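Local coordinates for DTDP-4-dehydrorhamnose reductase, rfbD ortholog (Clostridium acetobutylicum, PDB 1VL0), which probably catalyses the NAD(P)H-dependent reduction of dTDP-6-deoxy-L-lyxo-4-hexulose to dTDP-L-rhamnose, a step of carbohydrate biosynthesis, and binds 1,4-dihydronicotinamide adenine dinucleotide, at residues 187-193 and 222-228. Numbering follows the deposited sequence.
Sequences VHDQVGT and GICSWYD
Gly192 and Cys224 form an antiparallel hydrogen-bonded pair, Gly192 N to Cys224 O and Cys224 N to Gly192 O both at 2.9 Å, and next to them Val191 and Ser225 make a non-hydrogen-bonded pair. The short strand 224-225 thereby lies along strand 191-196 of the mixed sheet, then runs straight into helix 226-237, a worked example of a helix whose first turn is closed by a capping box. Ser225 is the N-cap: its OG accepts from Asp228 N, while Ser225 N-H points almost straight at Asp228 OD2 (176° at the hydrogen), on the anti side but tilted out of the carboxylate plane. The turn 188-190 passes over this junction. His188 ND1 lies 2.6 Å from Ser225 OG in a hydrogen bond whose donor is not fixed, with the hydroxyl near the plane of the imidazole, so the capping oxygen is tied to both helix and turn. The chi1 of His188 (-162°) swings the ring away from its own backbone N, and one face of the imidazole meets the CD2 edge of Tyr227 in an edge-to-face pair, centroids 4.8 Å apart and planes at 66°. Backbone grips the first helical turn as well, since Tyr227 N donates to Val187 O and Trp226 N, weakly, to Gln190 O. At the far end of the pairing Thr193 OG1 donates to Gly222 O, coming from above the carbonyl plane. Trp226, whose side chain comes within about 6 Å of the bound dinucleotide, stacks on Trp162. Val187 lies alongside Trp226, its CG2 3.5 Å from Trp226 CD1. Gln190, whose NE2 is held by Thr248, turns its amide nearly perpendicular to the indole, and a water at the indole edge donates to Gln190 OE1 and accepts from Trp226 NE1 at 3.2 Å.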
# COMPACT_ATOMS: atom_id res chain seq x y z
N VAL A 187 23.85 -18.62 -21.95
CA VAL A 187 22.54 -19.19 -21.64
C VAL A 187 21.48 -18.79 -22.64
O VAL A 187 21.34 -17.61 -22.97
CB VAL A 187 21.98 -18.85 -20.21
CG1 VAL A 187 22.75 -19.60 -19.16
CG2 VAL A 187 21.99 -17.34 -19.92
N HIS A 188 20.76 -19.80 -23.12
CA HIS A 188 19.65 -19.62 -24.06
C HIS A 188 18.25 -19.85 -23.40
O HIS A 188 17.19 -19.64 -24.01
CB HIS A 188 19.83 -20.58 -25.23
CG HIS A 188 19.04 -20.22 -26.45
ND1 HIS A 188 18.75 -18.92 -26.80
CD2 HIS A 188 18.50 -21.00 -27.41
CE1 HIS A 188 18.05 -18.91 -27.92
NE2 HIS A 188 17.89 -20.16 -28.31
N ASP A 189 18.25 -20.26 -22.14
CA ASP A 189 17.02 -20.54 -21.41
C ASP A 189 16.63 -19.42 -20.45
O ASP A 189 15.81 -19.62 -19.58
CB ASP A 189 17.09 -21.91 -20.71
CG ASP A 189 18.16 -22.00 -19.64
OD1 ASP A 189 18.85 -21.00 -19.36
OD2 ASP A 189 18.39 -23.07 -19.00
N GLN A 190 17.20 -18.24 -20.61
CA GLN A 190 16.76 -17.07 -19.85
C GLN A 190 16.47 -15.97 -20.87
O GLN A 190 17.33 -15.68 -21.70
CB GLN A 190 17.83 -16.59 -18.90
CG GLN A 190 18.28 -17.62 -17.80
CD GLN A 190 19.41 -17.06 -16.93
OE1 GLN A 190 19.52 -15.84 -16.74
NE2 GLN A 190 20.26 -17.94 -16.42
N VAL A 191 15.27 -15.40 -20.84
CA VAL A 191 14.84 -14.47 -21.87
C VAL A 191 14.35 -13.17 -21.23
O VAL A 191 13.87 -13.14 -20.11
CB VAL A 191 13.76 -15.04 -22.86
CG1 VAL A 191 14.16 -16.46 -23.41
CG2 VAL A 191 12.45 -15.09 -22.24
N GLY A 192 14.50 -12.10 -21.99
CA GLY A 192 14.20 -10.75 -21.52
C GLY A 192 14.40 -9.89 -22.74
O GLY A 192 14.25 -10.34 -23.85
N THR A 193 14.77 -8.64 -22.51
CA THR A 193 15.05 -7.71 -23.58
C THR A 193 16.20 -6.79 -23.16
O THR A 193 16.06 -6.10 -22.14
CB THR A 193 13.86 -6.79 -23.85
OG1 THR A 193 12.64 -7.56 -23.86
CG2 THR A 193 14.04 -6.12 -25.24
N GLY A 222 10.70 -5.89 -28.02
CA GLY A 222 11.16 -7.18 -28.46
C GLY A 222 11.51 -8.12 -27.32
O GLY A 222 11.25 -7.84 -26.16
N ILE A 223 12.11 -9.25 -27.69
CA ILE A 223 12.41 -10.35 -26.78
C ILE A 223 13.55 -11.20 -27.34
O ILE A 223 13.57 -11.48 -28.52
CB ILE A 223 11.15 -11.21 -26.56
CG1 ILE A 223 11.49 -12.55 -25.89
CG2 ILE A 223 10.43 -11.47 -27.90
CD1 ILE A 223 10.30 -13.42 -25.57
N CYS A 224 14.48 -11.61 -26.48
CA CYS A 224 15.50 -12.59 -26.84
C CYS A 224 16.11 -13.24 -25.59
O CYS A 224 15.81 -12.86 -24.47
CB CYS A 224 16.57 -11.92 -27.70
SG CYS A 224 17.61 -10.70 -26.84
N SER A 225 16.94 -14.25 -25.81
CA SER A 225 17.76 -14.83 -24.76
C SER A 225 19.11 -14.12 -24.69
O SER A 225 19.46 -13.38 -25.63
CB SER A 225 18.03 -16.31 -25.05
OG SER A 225 18.89 -16.42 -26.18
N TRP A 226 19.88 -14.39 -23.63
CA TRP A 226 21.27 -13.88 -23.54
C TRP A 226 22.13 -14.37 -24.69
O TRP A 226 22.98 -13.62 -25.19
CB TRP A 226 21.95 -14.22 -22.22
CG TRP A 226 21.39 -13.55 -21.04
CD1 TRP A 226 20.58 -14.12 -20.08
CD2 TRP A 226 21.60 -12.19 -20.62
NE1 TRP A 226 20.27 -13.19 -19.11
CE2 TRP A 226 20.87 -12.00 -19.42
CE3 TRP A 226 22.31 -11.11 -21.15
CZ2 TRP A 226 20.85 -10.79 -18.74
CZ3 TRP A 226 22.28 -9.90 -20.50
CH2 TRP A 226 21.55 -9.74 -19.29
N TYR A 227 21.90 -15.62 -25.11
CA TYR A 227 22.55 -16.21 -26.28
C TYR A 227 22.28 -15.34 -27.54
O TYR A 227 23.19 -14.91 -28.23
CB TYR A 227 22.12 -17.68 -26.45
CG TYR A 227 22.46 -18.25 -27.81
CD1 TYR A 227 23.75 -18.67 -28.12
CD2 TYR A 227 21.48 -18.29 -28.82
CE1 TYR A 227 24.06 -19.16 -29.38
CE2 TYR A 227 21.77 -18.76 -30.07
CZ TYR A 227 23.07 -19.20 -30.35
OH TYR A 227 23.35 -19.68 -31.60
N ASP A 228 21.02 -15.03 -27.80
CA ASP A 228 20.67 -14.21 -28.95
C ASP A 228 21.34 -12.82 -28.85
O ASP A 228 21.74 -12.23 -29.85
CB ASP A 228 19.18 -13.99 -28.99
CG ASP A 228 18.36 -15.24 -29.21
OD1 ASP A 228 18.81 -16.13 -29.96
OD2 ASP A 228 17.24 -15.38 -28.65
O HOH W 1 18.08 -13.28 -16.81